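Local coordinates for protein histidinol-phosphate aminotransferase (Clostridium acetobutylicum, PDB 3FTB) that probably acts as a pyridoxal 5'-phosphate-dependent transaminase, consistent with a histidinol-phosphate aminotransferase of histidine biosynthesis, at residues Val57-Asn62 against Asn243-Asn248; Gly86-Ile91 against Tyr108-Ile113; Ile182-Ile187 against Ile209-Thr214. All coordinates share one frame; numbering follows the deposited sequence.

In the fold
From the N terminus, the chain first passes through 57-62, the loop before helix 64-74, whose partner 243-248 comes only after helix 232-239. Contact 1 therefore closes a long loop, and the other two contacts are nested inside it. Contact 2 comes first, bringing the start of helix 87-95 against the start of helix 110-117; it closes before contact 3 opens, where strand 179-183 pairs with strand 207-212 within the seven-stranded sheet. Ile-90 and Ile-91 pack on Ile-210, and one phosphate touches both contacts 2 and 3. Asn-246 ND2 reaches Glu-89 OE1, tying contact 1 to helix 87-95. Contacts 1 and 2 also meet the second subunit.

Contact 1. Residues Val57-Asn62 against Asn243-Asn248; sequences VYPDVN and NPWNIN. With PO4 (phosphate ion), chain H.
The indole of Trp-245 stands between two side chains of 57-62, with Val-61 over one face and Tyr-58 over the other. Val-61 CG2 sits 3.4 Å from Trp-245 CE2, toward the rim of the indole. The line from Val-61 CG2 to the centroid of the six-membered ring runs 27° off the normal, a CH-pi contact. On the opposite face Tyr-58 points its edge inward, CD1 coming 3.9 Å from Trp-245 CD2; the ring planes are turned 50° apart in an edge-to-face pair.

At the indole edge, Trp-245 NE1 donates a weak, bent bond to Pro-59 O (2.9 Å, 129° at the hydrogen), while Pro-59 CD packs on Trp-245 CD1 at 3.5 Å. The other end of Tyr-58 explains the setting. In fold type I aminotransferases a tyrosine from one subunit reaches the cofactor phosphate of the other, and here Tyr-58 OH donates a very short 2.5 Å bond to phosphate O3 (chain H). That ion is also held by Ser-88, Thr-214 and Arg-223 of the second subunit, and Tyr-58 OH is bonded to Lys-215 NZ of that subunit too.

The backbones are bridged by a water that donates to Val-61 O at 3.0 Å and accepts from Trp-245 N at 2.7 Å. Beyond Pro-59 the loop turns back in an Asx turn: Asn-62 N gives a hydrogen bond to Asp-60 OD1, meeting the carboxylate from above its plane.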
loop_
_atom_site.group_PDB
_atom_site.type_symbol
_atom_site.label_atom_id
_atom_site.label_comp_id
_atom_site.label_asym_id
_atom_site.label_seq_id
_atom_site.Cartn_x
_atom_site.Cartn_y
_atom_site.Cartn_z
ATOM N N VAL A 57 -11.101 -12.241 2.583
ATOM C CA VAL A 57 -10.329 -12.907 1.535
ATOM C C VAL A 57 -9.397 -11.967 0.768
ATOM O O VAL A 57 -9.585 -10.752 0.761
ATOM C CB VAL A 57 -11.246 -13.654 0.547
ATOM C CG1 VAL A 57 -12.102 -14.661 1.305
ATOM C CG2 VAL A 57 -12.114 -12.670 -0.233
ATOM N N TYR A 58 -8.381 -12.544 0.136
ATOM C CA TYR A 58 -7.495 -11.804 -0.747
ATOM C C TYR A 58 -8.246 -11.361 -2.006
ATOM O O TYR A 58 -8.982 -12.146 -2.611
ATOM C CB TYR A 58 -6.308 -12.678 -1.146
ATOM C CG TYR A 58 -5.229 -12.816 -0.084
ATOM C CD1 TYR A 58 -4.204 -11.880 0.029
ATOM C CD2 TYR A 58 -5.216 -13.901 0.781
ATOM C CE1 TYR A 58 -3.208 -12.017 0.991
ATOM C CE2 TYR A 58 -4.224 -14.046 1.740
ATOM C CZ TYR A 58 -3.225 -13.105 1.844
ATOM O OH TYR A 58 -2.247 -13.258 2.799
ATOM N N PRO A 59 -8.055 -10.101 -2.414
ATOM C CA PRO A 59 -8.694 -9.639 -3.648
ATOM C C PRO A 59 -8.142 -10.441 -4.817
ATOM O O PRO A 59 -7.190 -11.202 -4.625
ATOM C CB PRO A 59 -8.225 -8.187 -3.767
ATOM C CG PRO A 59 -7.644 -7.830 -2.411
ATOM C CD PRO A 59 -7.141 -9.101 -1.837
ATOM N N ASP A 60 -8.720 -10.274 -6.002
ATOM C CA ASP A 60 -8.153 -10.864 -7.209
ATOM C C ASP A 60 -6.740 -10.330 -7.375
ATOM O O ASP A 60 -6.532 -9.127 -7.346
ATOM C CB ASP A 60 -9.001 -10.507 -8.435
ATOM C CG ASP A 60 -8.463 -11.125 -9.729
ATOM O OD1 ASP A 60 -7.560 -11.991 -9.669
ATOM O OD2 ASP A 60 -8.952 -10.746 -10.815
ATOM N N VAL A 61 -5.762 -11.214 -7.538
ATOM C CA VAL A 61 -4.384 -10.761 -7.721
ATOM C C VAL A 61 -4.217 -9.955 -9.021
ATOM O O VAL A 61 -3.198 -9.295 -9.222
ATOM C CB VAL A 61 -3.379 -11.937 -7.678
ATOM C CG1 VAL A 61 -3.203 -12.550 -9.069
ATOM C CG2 VAL A 61 -2.040 -11.477 -7.129
ATOM N N ASN A 62 -5.219 -10.016 -9.898
ATOM C CA ASN A 62 -5.197 -9.258 -11.162
ATOM C C ASN A 62 -6.157 -8.063 -11.186
ATOM O O ASN A 62 -6.127 -7.262 -12.115
ATOM C CB ASN A 62 -5.483 -10.167 -12.368
ATOM C CG ASN A 62 -4.311 -11.077 -12.722
ATOM O OD1 ASN A 62 -4.507 -12.141 -13.309
ATOM N ND2 ASN A 62 -3.090 -10.663 -12.367
ATOM N N ASN A 243 4.183 -4.769 -5.449
ATOM C CA ASN A 243 3.852 -5.963 -4.694
ATOM C C ASN A 243 2.394 -6.355 -4.932
ATOM O O ASN A 243 1.496 -5.511 -4.855
ATOM C CB ASN A 243 4.102 -5.715 -3.211
ATOM C CG ASN A 243 4.339 -6.989 -2.444
ATOM O OD1 ASN A 243 3.576 -7.332 -1.542
ATOM N ND2 ASN A 243 5.397 -7.708 -2.803
ATOM N N PRO A 244 2.155 -7.634 -5.241
ATOM C CA PRO A 244 0.800 -8.157 -5.451
ATOM C C PRO A 244 -0.103 -7.827 -4.264
ATOM O O PRO A 244 0.389 -7.617 -3.156
ATOM C CB PRO A 244 1.025 -9.658 -5.558
ATOM C CG PRO A 244 2.425 -9.774 -6.094
ATOM C CD PRO A 244 3.187 -8.662 -5.445
ATOM N N TRP A 245 -1.407 -7.766 -4.511
ATOM C CA TRP A 245 -2.379 -7.218 -3.561
ATOM C C TRP A 245 -1.991 -5.908 -2.832
ATOM O O TRP A 245 -2.223 -5.784 -1.630
ATOM C CB TRP A 245 -2.763 -8.281 -2.536
ATOM C CG TRP A 245 -3.166 -9.561 -3.156
ATOM C CD1 TRP A 245 -4.342 -9.828 -3.796
ATOM C CD2 TRP A 245 -2.398 -10.770 -3.201
ATOM N NE1 TRP A 245 -4.350 -11.130 -4.239
ATOM C CE2 TRP A 245 -3.170 -11.728 -3.883
ATOM C CE3 TRP A 245 -1.134 -11.134 -2.725
ATOM C CZ2 TRP A 245 -2.718 -13.028 -4.105
ATOM C CZ3 TRP A 245 -0.687 -12.423 -2.952
ATOM C CH2 TRP A 245 -1.474 -13.353 -3.634
ATOM N N ASN A 246 -1.428 -4.928 -3.533
ATOM C CA ASN A 246 -1.087 -3.660 -2.879
ATOM C C ASN A 246 -2.309 -2.776 -2.594
ATOM O O ASN A 246 -2.198 -1.720 -1.968
ATOM C CB ASN A 246 -0.074 -2.872 -3.708
ATOM C CG ASN A 246 -0.639 -2.431 -5.046
ATOM O OD1 ASN A 246 -1.368 -3.175 -5.708
ATOM N ND2 ASN A 246 -0.305 -1.216 -5.450
ATOM N N ILE A 247 -3.472 -3.209 -3.068
ATOM C CA ILE A 247 -4.702 -2.424 -2.966
ATOM C C ILE A 247 -5.676 -3.071 -1.992
ATOM O O ILE A 247 -6.200 -4.135 -2.261
ATOM C CB ILE A 247 -5.393 -2.298 -4.353
ATOM C CG1 ILE A 247 -4.420 -1.749 -5.394
ATOM C CG2 ILE A 247 -6.652 -1.444 -4.286
ATOM C CD1 ILE A 247 -3.708 -0.492 -4.959
ATOM N N ASN A 248 -5.914 -2.431 -0.854
ATOM C CA ASN A 248 -6.869 -2.957 0.129
ATOM C C ASN A 248 -8.296 -3.050 -0.424
ATOM O O ASN A 248 -8.628 -2.406 -1.420
ATOM C CB ASN A 248 -6.857 -2.101 1.396
ATOM C CG ASN A 248 -7.644 -0.808 1.235
ATOM O OD1 ASN A 248 -7.068 0.253 1.000
ATOM N ND2 ASN A 248 -8.961 -0.892 1.367
HETATM P P PO4 H . 0.381 -11.086 3.808
HETATM O O1 PO4 H . 0.316 -10.693 5.262
HETATM O O2 PO4 H . 1.105 -12.411 3.628
HETATM O O3 PO4 H . -1.034 -11.182 3.291
HETATM O O4 PO4 H . 1.108 -10.026 3.027
HETATM O O HOH W 1 -1.649 -7.597 -7.221
#

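Contact 2. Residues Gly86-Ile91 against Tyr108-Ile113; sequences GASEII and YAEYEI. With PO4 (phosphate ion), chain E.
Two helix starts face each other here, those of helices 87-95 and 110-117 in the large domain of a fold type I aminotransferase, on either side of strand 100-105 in the chain. The first holds a phosphate ion, probably in the place of the cofactor phosphate.

Apolar contact centres on Ile-91. Its CG2, anti to the backbone N, lies 3.5 Å from Glu-110 CG and also meets the edge of the Tyr-111 ring at CD1, 4.0 Å away. Its other branch, anti to the carbonyl carbon, sets CD1 against Glu-110 OE1 at 3.2 Å, with the edge of the Tyr-108 ring farther off.

Among the polar groups, the Glu-110 side chain runs extended across Ile-91, with CG anti to its backbone N, and ends beside Ser-88. Its OE2 stands 3.3 Å from Ser-88 O, but both are acceptors and make no hydrogen bond; the residue is poorly ordered, so its tip should be read loosely. Tyr-111 OH is hydrogen-bonded to Asp-183 OD2, while Tyr-108 O lies over one face of the Tyr-111 ring.

The phosphate bonds come from the first helix turn. Ala-87 N donates to phosphate O2 (chain E) at 2.9 Å and Ser-88 N to O1 at 3.0 Å, so the positive end of the helix dipole probably helps to hold the anion. Thr-214 and Arg-223 add further bonds. The CA of Gly-86, which has no side chain to crowd the ion, passes close to O1. Anti to its carbonyl carbon, Ser-88 OG donates a very short 2.4 Å hydrogen bond to phosphate O1.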
loop_
_atom_site.group_PDB
_atom_site.type_symbol
_atom_site.label_atom_id
_atom_site.label_comp_id
_atom_site.label_asym_id
_atom_site.label_seq_id
_atom_site.Cartn_x
_atom_site.Cartn_y
_atom_site.Cartn_z
ATOM N N GLY A 86 -2.491 4.889 -3.254
ATOM C CA GLY A 86 -2.435 6.331 -3.426
ATOM C C GLY A 86 -1.809 6.693 -4.771
ATOM O O GLY A 86 -1.137 5.865 -5.383
ATOM N N ALA A 87 -2.018 7.918 -5.247
ATOM C CA ALA A 87 -1.287 8.382 -6.433
ATOM C C ALA A 87 0.221 8.457 -6.154
ATOM O O ALA A 87 1.047 8.337 -7.065
ATOM C CB ALA A 87 -1.805 9.734 -6.904
ATOM N N SER A 88 0.567 8.652 -4.884
ATOM C CA SER A 88 1.959 8.763 -4.464
ATOM C C SER A 88 2.816 7.660 -5.049
ATOM O O SER A 88 3.931 7.900 -5.505
ATOM C CB SER A 88 2.057 8.698 -2.942
ATOM O OG SER A 88 1.132 9.576 -2.337
ATOM N N GLU A 89 2.294 6.442 -5.014
ATOM C CA GLU A 89 3.064 5.276 -5.415
ATOM C C GLU A 89 3.425 5.382 -6.895
ATOM O O GLU A 89 4.519 5.000 -7.318
ATOM C CB GLU A 89 2.278 3.984 -5.117
ATOM C CG GLU A 89 3.131 2.707 -5.050
ATOM C CD GLU A 89 2.316 1.408 -4.883
ATOM O OE1 GLU A 89 1.116 1.480 -4.552
ATOM O OE2 GLU A 89 2.879 0.303 -5.078
ATOM N N ILE A 90 2.500 5.934 -7.670
ATOM C CA ILE A 90 2.632 5.970 -9.119
ATOM C C ILE A 90 3.589 7.069 -9.576
ATOM O O ILE A 90 4.378 6.865 -10.504
ATOM C CB ILE A 90 1.257 6.135 -9.775
ATOM C CG1 ILE A 90 0.333 5.014 -9.305
ATOM C CG2 ILE A 90 1.365 6.154 -11.301
ATOM C CD1 ILE A 90 -1.104 5.364 -9.430
ATOM N N ILE A 91 3.519 8.223 -8.917
ATOM C CA ILE A 91 4.455 9.320 -9.156
ATOM C C ILE A 91 5.892 8.855 -8.928
ATOM O O ILE A 91 6.746 8.974 -9.815
ATOM C CB ILE A 91 4.159 10.508 -8.224
ATOM C CG1 ILE A 91 2.768 11.079 -8.523
ATOM C CG2 ILE A 91 5.242 11.576 -8.356
ATOM C CD1 ILE A 91 2.324 12.150 -7.552
ATOM N N TYR A 108 4.316 20.404 -7.584
ATOM C CA TYR A 108 4.180 19.542 -6.412
ATOM C C TYR A 108 5.531 18.965 -5.989
ATOM O O TYR A 108 6.211 18.291 -6.779
ATOM C CB TYR A 108 3.191 18.440 -6.755
ATOM C CG TYR A 108 2.790 17.520 -5.635
ATOM C CD1 TYR A 108 2.319 18.016 -4.437
ATOM C CD2 TYR A 108 2.843 16.133 -5.801
ATOM C CE1 TYR A 108 1.939 17.161 -3.409
ATOM C CE2 TYR A 108 2.451 15.269 -4.784
ATOM C CZ TYR A 108 2.001 15.788 -3.590
ATOM O OH TYR A 108 1.617 14.929 -2.580
ATOM N N ALA A 109 5.910 19.240 -4.741
ATOM C CA ALA A 109 7.209 18.856 -4.182
ATOM C C ALA A 109 7.633 17.425 -4.502
ATOM O O ALA A 109 8.810 17.177 -4.750
ATOM C CB ALA A 109 7.216 19.069 -2.682
ATOM N N GLU A 110 6.676 16.499 -4.485
ATOM C CA GLU A 110 6.951 15.069 -4.682
ATOM C C GLU A 110 7.636 14.677 -6.010
ATOM O O GLU A 110 8.287 13.631 -6.085
ATOM C CB GLU A 110 5.678 14.226 -4.463
ATOM C CG GLU A 110 5.738 12.840 -5.145
ATOM C CD GLU A 110 4.731 11.812 -4.607
ATOM O OE1 GLU A 110 3.523 12.124 -4.550
ATOM O OE2 GLU A 110 5.150 10.678 -4.267
ATOM N N TYR A 111 7.502 15.484 -7.060
ATOM C CA TYR A 111 8.184 15.121 -8.301
ATOM C C TYR A 111 9.697 15.017 -8.059
ATOM O O TYR A 111 10.295 13.979 -8.332
ATOM C CB TYR A 111 7.881 16.082 -9.459
ATOM C CG TYR A 111 6.413 16.355 -9.719
ATOM C CD1 TYR A 111 5.431 15.467 -9.298
ATOM C CD2 TYR A 111 6.013 17.491 -10.409
ATOM C CE1 TYR A 111 4.087 15.712 -9.536
ATOM C CE2 TYR A 111 4.663 17.748 -10.651
ATOM C CZ TYR A 111 3.707 16.849 -10.209
ATOM O OH TYR A 111 2.370 17.090 -10.444
ATOM N N GLU A 112 10.295 16.088 -7.533
ATOM C CA GLU A 112 11.742 16.161 -7.289
ATOM C C GLU A 112 12.231 15.334 -6.094
ATOM O O GLU A 112 13.351 14.804 -6.105
ATOM C CB GLU A 112 12.181 17.615 -7.096
ATOM C CG GLU A 112 13.672 17.762 -6.812
ATOM C CD GLU A 112 14.065 19.156 -6.371
ATOM O OE1 GLU A 112 13.160 19.992 -6.159
ATOM O OE2 GLU A 112 15.283 19.412 -6.235
ATOM N N ILE A 113 11.410 15.257 -5.054
ATOM C CA ILE A 113 11.712 14.411 -3.911
ATOM C C ILE A 113 12.005 13.003 -4.411
ATOM O O ILE A 113 13.062 12.437 -4.137
ATOM C CB ILE A 113 10.507 14.300 -2.976
ATOM C CG1 ILE A 113 10.180 15.655 -2.356
ATOM C CG2 ILE A 113 10.761 13.238 -1.903
ATOM C CD1 ILE A 113 8.859 15.658 -1.592
HETATM P P PO4 E . -2.282 10.554 -2.838
HETATM O O1 PO4 E . -1.253 9.472 -2.630
HETATM O O2 PO4 E . -3.191 10.189 -3.974
HETATM O O3 PO4 E . -3.140 10.722 -1.611
HETATM O O4 PO4 E . -1.562 11.833 -3.180
#

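Contact 3. Residues Ile182-Ile187 against Ile209-Thr214; sequences IDEAFI and IIRAMT. With PO4 (phosphate ion), chain G; PO4 (phosphate ion), chain E.
Strands 179-183 and 207-212 run parallel, Ile-182 bridging to Ile-209 and Asp-183 to Ile-210. Ile-210 N bonds nearly straight to Ile-182 O (2.9 Å, 170°), approaching from above the carbonyl plane, whereas Glu-184 N donates to Ile-210 O at 2.7 Å within that carbonyl's plane. The chains diverge only beyond Ala-185, where a water donates to Ala-185 O and Ala-212 O.

Ile-182 and Ile-209 lie side by side on one sheet face, Ile-182 CB 3.7 Å from Ile-209 CD1. On the other face Ile-210 packs on Ile-90 and Ile-91 of helix 87-95. Running alongside each other, Glu-184 and Arg-211 form a salt bridge, OE1 to NE 3.1 Å, its hydrogen bond weak and bent and the planes 36° apart; Glu-184 OE2 accepts from Phe-197 N. Ile-187 CG2 lies over the centre of one guanidinium face, 3.5 Å from Arg-211 CZ. Two nearly linear bonds grip a phosphate (chain G), Arg-211 NH1 to O1 at a very short 2.4 Å and Arg-211 NH2 to O4.

Asp-183, its OD2 taken by Tyr-111 OH, accepts from Ala-185 N through OD1 in an Asx turn. Thr-214 OG1 donates to phosphate O2 (chain E) at 2.7 Å, probably in the cofactor phosphate site. In fold type I aminotransferases the aspartate at this strand end pairs with the cofactor's pyridine nitrogen, as Asp-183 would probably do with pyridoxal phosphate bound.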
loop_
_atom_site.group_PDB
_atom_site.type_symbol
_atom_site.label_atom_id
_atom_site.label_comp_id
_atom_site.label_asym_id
_atom_site.label_seq_id
_atom_site.Cartn_x
_atom_site.Cartn_y
_atom_site.Cartn_z
ATOM N N ILE A 182 1.999 12.875 -17.008
ATOM C CA ILE A 182 1.080 13.951 -16.651
ATOM C C ILE A 182 0.235 13.637 -15.428
ATOM O O ILE A 182 -0.643 12.769 -15.477
ATOM C CB ILE A 182 0.141 14.321 -17.805
ATOM C CG1 ILE A 182 0.937 14.563 -19.076
ATOM C CG2 ILE A 182 -0.579 15.611 -17.502
ATOM C CD1 ILE A 182 0.123 15.232 -20.159
ATOM N N ASP A 183 0.503 14.363 -14.343
ATOM C CA ASP A 183 -0.228 14.210 -13.089
ATOM C C ASP A 183 -1.583 14.942 -13.141
ATOM O O ASP A 183 -1.647 16.179 -13.098
ATOM C CB ASP A 183 0.643 14.721 -11.940
ATOM C CG ASP A 183 -0.117 14.856 -10.631
ATOM O OD1 ASP A 183 -1.314 14.499 -10.587
ATOM O OD2 ASP A 183 0.492 15.329 -9.646
ATOM N N GLU A 184 -2.662 14.170 -13.247
ATOM C CA GLU A 184 -3.997 14.736 -13.415
ATOM C C GLU A 184 -4.910 14.471 -12.224
ATOM O O GLU A 184 -6.108 14.263 -12.385
ATOM C CB GLU A 184 -4.640 14.194 -14.695
ATOM C CG GLU A 184 -4.086 14.829 -15.974
ATOM C CD GLU A 184 -4.873 14.427 -17.193
ATOM O OE1 GLU A 184 -5.947 13.766 -17.072
ATOM O OE2 GLU A 184 -4.407 14.781 -18.286
ATOM N N ALA A 185 -4.337 14.501 -11.026
ATOM C CA ALA A 185 -5.065 14.131 -9.819
ATOM C C ALA A 185 -6.175 15.121 -9.510
ATOM O O ALA A 185 -7.109 14.807 -8.768
ATOM C CB ALA A 185 -4.112 14.026 -8.642
ATOM N N PHE A 186 -6.063 16.315 -10.088
ATOM C CA PHE A 186 -7.017 17.388 -9.849
ATOM C C PHE A 186 -7.934 17.577 -11.048
ATOM O O PHE A 186 -8.980 18.220 -10.927
ATOM C CB PHE A 186 -6.295 18.712 -9.572
ATOM C CG PHE A 186 -5.700 18.815 -8.193
ATOM C CD1 PHE A 186 -6.514 18.869 -7.071
ATOM C CD2 PHE A 186 -4.321 18.892 -8.021
ATOM C CE1 PHE A 186 -5.969 18.986 -5.796
ATOM C CE2 PHE A 186 -3.766 19.011 -6.753
ATOM C CZ PHE A 186 -4.595 19.060 -5.636
ATOM N N ILE A 187 -7.539 17.017 -12.191
ATOM C CA ILE A 187 -8.220 17.265 -13.458
ATOM C C ILE A 187 -9.737 17.133 -13.339
ATOM O O ILE A 187 -10.475 17.573 -14.217
ATOM C CB ILE A 187 -7.744 16.300 -14.555
ATOM C CG1 ILE A 187 -7.969 16.896 -15.950
ATOM C CG2 ILE A 187 -8.487 14.989 -14.433
ATOM C CD1 ILE A 187 -6.973 17.977 -16.352
ATOM N N ILE A 209 -0.396 8.922 -17.817
ATOM C CA ILE A 209 -1.250 9.787 -16.991
ATOM C C ILE A 209 -1.446 9.221 -15.588
ATOM O O ILE A 209 -1.626 8.012 -15.422
ATOM C CB ILE A 209 -2.654 10.001 -17.628
ATOM C CG1 ILE A 209 -2.548 10.359 -19.118
ATOM C CG2 ILE A 209 -3.440 11.033 -16.867
ATOM C CD1 ILE A 209 -1.760 11.598 -19.398
ATOM N N ILE A 210 -1.409 10.104 -14.590
ATOM C CA ILE A 210 -1.680 9.739 -13.210
ATOM C C ILE A 210 -3.008 10.349 -12.742
ATOM O O ILE A 210 -3.195 11.573 -12.771
ATOM C CB ILE A 210 -0.540 10.217 -12.301
ATOM C CG1 ILE A 210 0.778 9.567 -12.730
ATOM C CG2 ILE A 210 -0.833 9.904 -10.858
ATOM C CD1 ILE A 210 1.972 9.951 -11.864
ATOM N N ARG A 211 -3.951 9.498 -12.357
ATOM C CA ARG A 211 -5.181 9.989 -11.756
ATOM C C ARG A 211 -5.230 9.612 -10.281
ATOM O O ARG A 211 -4.410 8.835 -9.811
ATOM C CB ARG A 211 -6.396 9.407 -12.460
ATOM C CG ARG A 211 -6.548 9.822 -13.900
ATOM C CD ARG A 211 -6.942 11.251 -14.029
ATOM N NE ARG A 211 -7.381 11.543 -15.388
ATOM C CZ ARG A 211 -8.652 11.696 -15.729
ATOM N NH1 ARG A 211 -9.593 11.588 -14.803
ATOM N NH2 ARG A 211 -8.975 11.965 -16.988
ATOM N N ALA A 212 -6.207 10.158 -9.561
ATOM C CA ALA A 212 -6.395 9.839 -8.150
ATOM C C ALA A 212 -7.843 10.037 -7.731
ATOM O O ALA A 212 -8.555 10.868 -8.297
ATOM C CB ALA A 212 -5.482 10.686 -7.290
ATOM N N MET A 213 -8.265 9.262 -6.735
ATOM C CA MET A 213 -9.594 9.392 -6.148
ATOM C C MET A 213 -9.474 10.144 -4.833
ATOM O O MET A 213 -10.454 10.322 -4.108
ATOM C CB MET A 213 -10.190 8.012 -5.869
ATOM C CG MET A 213 -10.557 7.179 -7.105
ATOM S SD MET A 213 -11.596 5.764 -6.651
ATOM C CE MET A 213 -13.135 6.612 -6.252
ATOM N N THR A 214 -8.251 10.579 -4.542
ATOM C CA THR A 214 -7.882 11.163 -3.252
ATOM C C THR A 214 -8.370 12.591 -3.034
ATOM O O THR A 214 -8.800 12.940 -1.948
ATOM C CB THR A 214 -6.361 11.151 -3.085
ATOM O OG1 THR A 214 -5.857 9.867 -3.474
ATOM C CG2 THR A 214 -5.985 11.443 -1.648
HETATM P P PO4 G . -12.471 11.917 -16.765
HETATM O O1 PO4 G . -11.893 11.659 -15.396
HETATM O O2 PO4 G . -13.321 10.735 -17.175
HETATM O O3 PO4 G . -13.309 13.179 -16.717
HETATM O O4 PO4 G . -11.381 12.102 -17.798
HETATM P P PO4 E . -2.282 10.554 -2.838
HETATM O O1 PO4 E . -1.253 9.472 -2.630
HETATM O O2 PO4 E . -3.191 10.189 -3.974
HETATM O O3 PO4 E . -3.140 10.722 -1.611
HETATM O O4 PO4 E . -1.562 11.833 -3.180
HETATM O O HOH W 2 -8.400 13.603 -7.109
#